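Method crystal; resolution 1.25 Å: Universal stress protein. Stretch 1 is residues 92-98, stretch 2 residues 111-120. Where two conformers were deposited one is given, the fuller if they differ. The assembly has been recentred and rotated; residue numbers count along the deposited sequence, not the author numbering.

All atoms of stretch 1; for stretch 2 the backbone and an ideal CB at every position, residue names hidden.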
# COMPACT_ATOMS: atom_id res chain seq x y z
N LEU A 92 -7.91 5.68 2.25
CA LEU A 92 -6.50 5.23 2.39
C LEU A 92 -6.15 5.38 3.87
O LEU A 92 -6.56 6.36 4.48
CB LEU A 92 -5.58 6.12 1.55
CG LEU A 92 -4.07 5.89 1.68
CD1 LEU A 92 -3.66 4.50 1.19
CD2 LEU A 92 -3.31 6.96 0.92
N ILE A 93 -5.43 4.41 4.39
CA ILE A 93 -4.80 4.49 5.74
C ILE A 93 -3.29 4.55 5.53
O ILE A 93 -2.77 3.70 4.79
CB ILE A 93 -5.19 3.28 6.60
CG1 ILE A 93 -6.70 3.21 6.83
CG2 ILE A 93 -4.42 3.28 7.91
CD1 ILE A 93 -7.19 1.90 7.39
N ILE A 94 -2.63 5.51 6.17
CA ILE A 94 -1.15 5.59 6.14
C ILE A 94 -0.65 5.36 7.56
O ILE A 94 -1.07 6.08 8.50
CB ILE A 94 -0.63 6.92 5.58
CG1 ILE A 94 -1.24 7.24 4.21
CG2 ILE A 94 0.89 6.91 5.56
CD1 ILE A 94 -0.75 8.55 3.62
N LYS A 95 0.22 4.36 7.71
CA LYS A 95 0.81 4.06 9.03
C LYS A 95 2.29 3.74 8.85
O LYS A 95 2.65 2.99 7.92
CB LYS A 95 0.09 2.89 9.69
CG LYS A 95 0.63 2.61 11.08
CD LYS A 95 -0.08 1.56 11.87
CE LYS A 95 0.61 1.31 13.21
NZ LYS A 95 1.98 0.75 13.04
N GLN A 96 3.12 4.26 9.75
CA GLN A 96 4.55 3.94 9.71
C GLN A 96 4.82 2.63 10.45
O GLN A 96 4.26 2.39 11.53
CB GLN A 96 5.37 5.08 10.31
CG GLN A 96 6.86 4.78 10.34
CD GLN A 96 7.73 5.99 10.59
OE1 GLN A 96 7.27 7.11 10.85
NE2 GLN A 96 9.03 5.75 10.53
N HIS A 97 5.68 1.83 9.85
CA HIS A 97 6.15 0.56 10.44
C HIS A 97 7.25 0.83 11.47
O HIS A 97 8.23 1.53 11.12
CB HIS A 97 6.69 -0.34 9.33
CG HIS A 97 7.45 -1.51 9.82
ND1 HIS A 97 8.77 -1.73 9.47
CD2 HIS A 97 7.08 -2.53 10.62
CE1 HIS A 97 9.18 -2.85 10.04
NE2 HIS A 97 8.16 -3.36 10.75
N PHE A 98 7.07 0.30 12.68
CA PHE A 98 8.08 0.35 13.76
C PHE A 98 8.33 -1.09 14.20
O PHE A 98 7.46 -1.70 14.83
CB PHE A 98 7.64 1.26 14.91
CG PHE A 98 7.51 2.71 14.54
CD1 PHE A 98 8.63 3.52 14.43
CD2 PHE A 98 6.27 3.27 14.29
CE1 PHE A 98 8.51 4.86 14.06
CE2 PHE A 98 6.15 4.60 13.94
CZ PHE A 98 7.27 5.39 13.81
N UNK A 111 0.22 -6.64 15.26
CA UNK A 111 -0.94 -5.72 15.15
C UNK A 111 -0.98 -5.12 13.73
O UNK A 111 -2.08 -4.93 13.20
CB UNK A 111 -0.86 -4.61 16.20
N UNK A 112 0.19 -4.82 13.15
CA UNK A 112 0.26 -4.33 11.75
C UNK A 112 -0.39 -5.36 10.82
O UNK A 112 -1.12 -4.99 9.88
CB UNK A 112 1.71 -4.07 11.33
N UNK A 113 -0.13 -6.64 11.08
CA UNK A 113 -0.72 -7.71 10.23
C UNK A 113 -2.25 -7.72 10.37
O UNK A 113 -2.93 -7.93 9.35
CB UNK A 113 -0.15 -9.08 10.61
N UNK A 114 -2.78 -7.50 11.57
CA UNK A 114 -4.25 -7.49 11.74
C UNK A 114 -4.83 -6.28 11.01
O UNK A 114 -5.90 -6.41 10.40
CB UNK A 114 -4.64 -7.46 13.22
N UNK A 115 -4.13 -5.15 11.04
CA UNK A 115 -4.60 -3.96 10.29
C UNK A 115 -4.66 -4.31 8.80
O UNK A 115 -5.66 -4.00 8.13
CB UNK A 115 -3.68 -2.76 10.52
N UNK A 116 -3.58 -4.89 8.28
CA UNK A 116 -3.57 -5.21 6.83
C UNK A 116 -4.62 -6.25 6.45
O UNK A 116 -5.18 -6.17 5.36
CB UNK A 116 -2.19 -5.72 6.41
N UNK A 117 -4.87 -7.20 7.34
CA UNK A 117 -5.87 -8.27 7.07
C UNK A 117 -7.27 -7.67 6.97
O UNK A 117 -7.96 -7.91 5.95
CB UNK A 117 -5.84 -9.34 8.17
N UNK A 118 -7.63 -6.82 7.93
CA UNK A 118 -9.05 -6.38 8.06
C UNK A 118 -9.36 -5.02 7.44
O UNK A 118 -10.55 -4.72 7.33
CB UNK A 118 -9.43 -6.33 9.54
N UNK A 119 -8.36 -4.23 7.07
CA UNK A 119 -8.69 -2.88 6.55
C UNK A 119 -9.49 -2.99 5.26
O UNK A 119 -9.04 -3.61 4.30
CB UNK A 119 -7.42 -2.06 6.31
N UNK A 120 -10.66 -2.32 5.17
CA UNK A 120 -11.48 -2.39 3.96
C UNK A 120 -11.15 -1.28 2.95
O UNK A 120 -12.02 -0.73 2.31
CB UNK A 120 -12.96 -2.31 4.34

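The helix of 111-118 runs nearly antiparallel to strand 92-96 (166° between N-to-C directions, closest axial approach 11.3 Å), so the early positions of stretch 2 must answer the end of stretch 1 and the late ones its beginning.

At position 111 the CA-to-CB bond points sideways and nothing of stretch 1 lies within 5.5 Å of the ideal CB. Stretch 1 therefore sets little constraint, and many polar or small residues would suit. The deposited residue is Asp111, whose backbone O accepts from the N of 115 at 3.0 Å.

Position 112 is the most informative. The CA of 112 lies 7.8 Å from His97 CA, its CB points toward the strand, and the ideal CB of 112 stands 5.1 Å from Lys95 NZ. An acceptor on a short side chain would fit best: Asp first, with Asn or Glu conceivable. It is Asp112, with chi1 at -73° (m). Lys95 NZ donates to Asp112 OD1 at 2.9 Å, a hydrogen bond within a salt bridge. The lysine is extended through chi3 and turns at chi4 (-64°); its NZ also donates to Gln96 O at 3.2 Å. Asp112 OD2 lies near the plane of the His97 ring, at its edge, 3.5 Å from CD2. A water links the two stretches here, donating to Asp112 OD2 at 2.9 Å and accepting from Phe98 N at 2.8 Å.

Positions 113 and 114 project where stretch 1 is out of reach, so it favours no particular side chain. They hold Trp113 and Lys114, both with chi1 in m.

Position 115, one turn after 112, again points toward the strand, yet no atom of stretch 1 comes within 5.5 Å of its ideal CB. That gap, bordered by Ile93 and the aliphatic part of Lys95, calls for a branched or long apolar chain such as Leu, Ile or Met. Leu115 (t, p) fills it: CD1 lies 4.3 Å from Ile93 CD1, and CD2 lies 4.0 Å from Lys95 CD.

Positions 116, 117 and 118 cannot be read from stretch 1, which lies out of their reach; they are Leu116, Arg117 and Phe118.

At 119 the backbone leaves helical geometry (-64/128), although its N still donates to Leu115 O at 2.9 Å. CB points toward the strand, and the ideal CB is already 4.1 Å from Ile93 CD1, which favours a small apolar residue. Ala119 makes that contact with its methyl, CB to CD1 at 4.1 Å.

Position 120 points away; its phi of -91° admits many residues, proline included. Pro120 occupies it.

Stretch 2, residues 111-120: DDWKLLRFAP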
# COMPACT_ATOMS: atom_id res chain seq x y z
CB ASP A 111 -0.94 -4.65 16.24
CG ASP A 111 -2.26 -3.92 16.32
OD1 ASP A 111 -3.23 -4.48 16.88
OD2 ASP A 111 -2.33 -2.84 15.72
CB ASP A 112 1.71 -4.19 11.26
CG ASP A 112 2.54 -3.03 11.80
OD1 ASP A 112 1.94 -2.00 12.13
OD2 ASP A 112 3.82 -3.17 11.83
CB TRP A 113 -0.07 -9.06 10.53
CG TRP A 113 1.14 -9.28 9.68
CD1 TRP A 113 2.45 -9.36 10.05
CD2 TRP A 113 1.13 -9.31 8.25
NE1 TRP A 113 3.24 -9.53 8.94
CE2 TRP A 113 2.46 -9.46 7.82
CE3 TRP A 113 0.11 -9.21 7.30
CZ2 TRP A 113 2.79 -9.57 6.47
CZ3 TRP A 113 0.44 -9.28 5.96
CH2 TRP A 113 1.76 -9.47 5.56
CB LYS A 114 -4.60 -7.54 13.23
CG LYS A 114 -4.32 -8.89 13.87
CD LYS A 114 -4.61 -8.97 15.34
CE LYS A 114 -4.34 -10.34 15.91
NZ LYS A 114 -4.53 -10.37 17.37
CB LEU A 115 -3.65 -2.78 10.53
CG LEU A 115 -3.94 -1.54 9.70
CD1 LEU A 115 -5.32 -1.00 9.97
CD2 LEU A 115 -2.88 -0.48 9.93
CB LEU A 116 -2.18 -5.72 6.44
CG LEU A 116 -1.08 -4.67 6.45
CD1 LEU A 116 0.27 -5.31 6.18
CD2 LEU A 116 -1.36 -3.56 5.45
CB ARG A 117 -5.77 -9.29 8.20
CG ARG A 117 -6.72 -10.46 8.08
CD ARG A 117 -6.32 -11.55 9.06
NE ARG A 117 -4.95 -12.00 8.84
CZ ARG A 117 -3.91 -11.79 9.64
NH1 ARG A 117 -4.05 -11.17 10.81
NH2 ARG A 117 -2.72 -12.24 9.29
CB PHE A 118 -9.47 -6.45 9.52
CG PHE A 118 -9.54 -7.88 10.02
CD1 PHE A 118 -10.52 -8.73 9.55
CD2 PHE A 118 -8.60 -8.37 10.90
CE1 PHE A 118 -10.58 -10.06 9.97
CE2 PHE A 118 -8.66 -9.69 11.33
CZ PHE A 118 -9.65 -10.53 10.86
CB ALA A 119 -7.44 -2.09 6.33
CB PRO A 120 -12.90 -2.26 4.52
CG PRO A 120 -12.73 -1.31 5.68
CD PRO A 120 -11.38 -1.65 6.28
O HOH W 1 4.57 -0.84 13.41
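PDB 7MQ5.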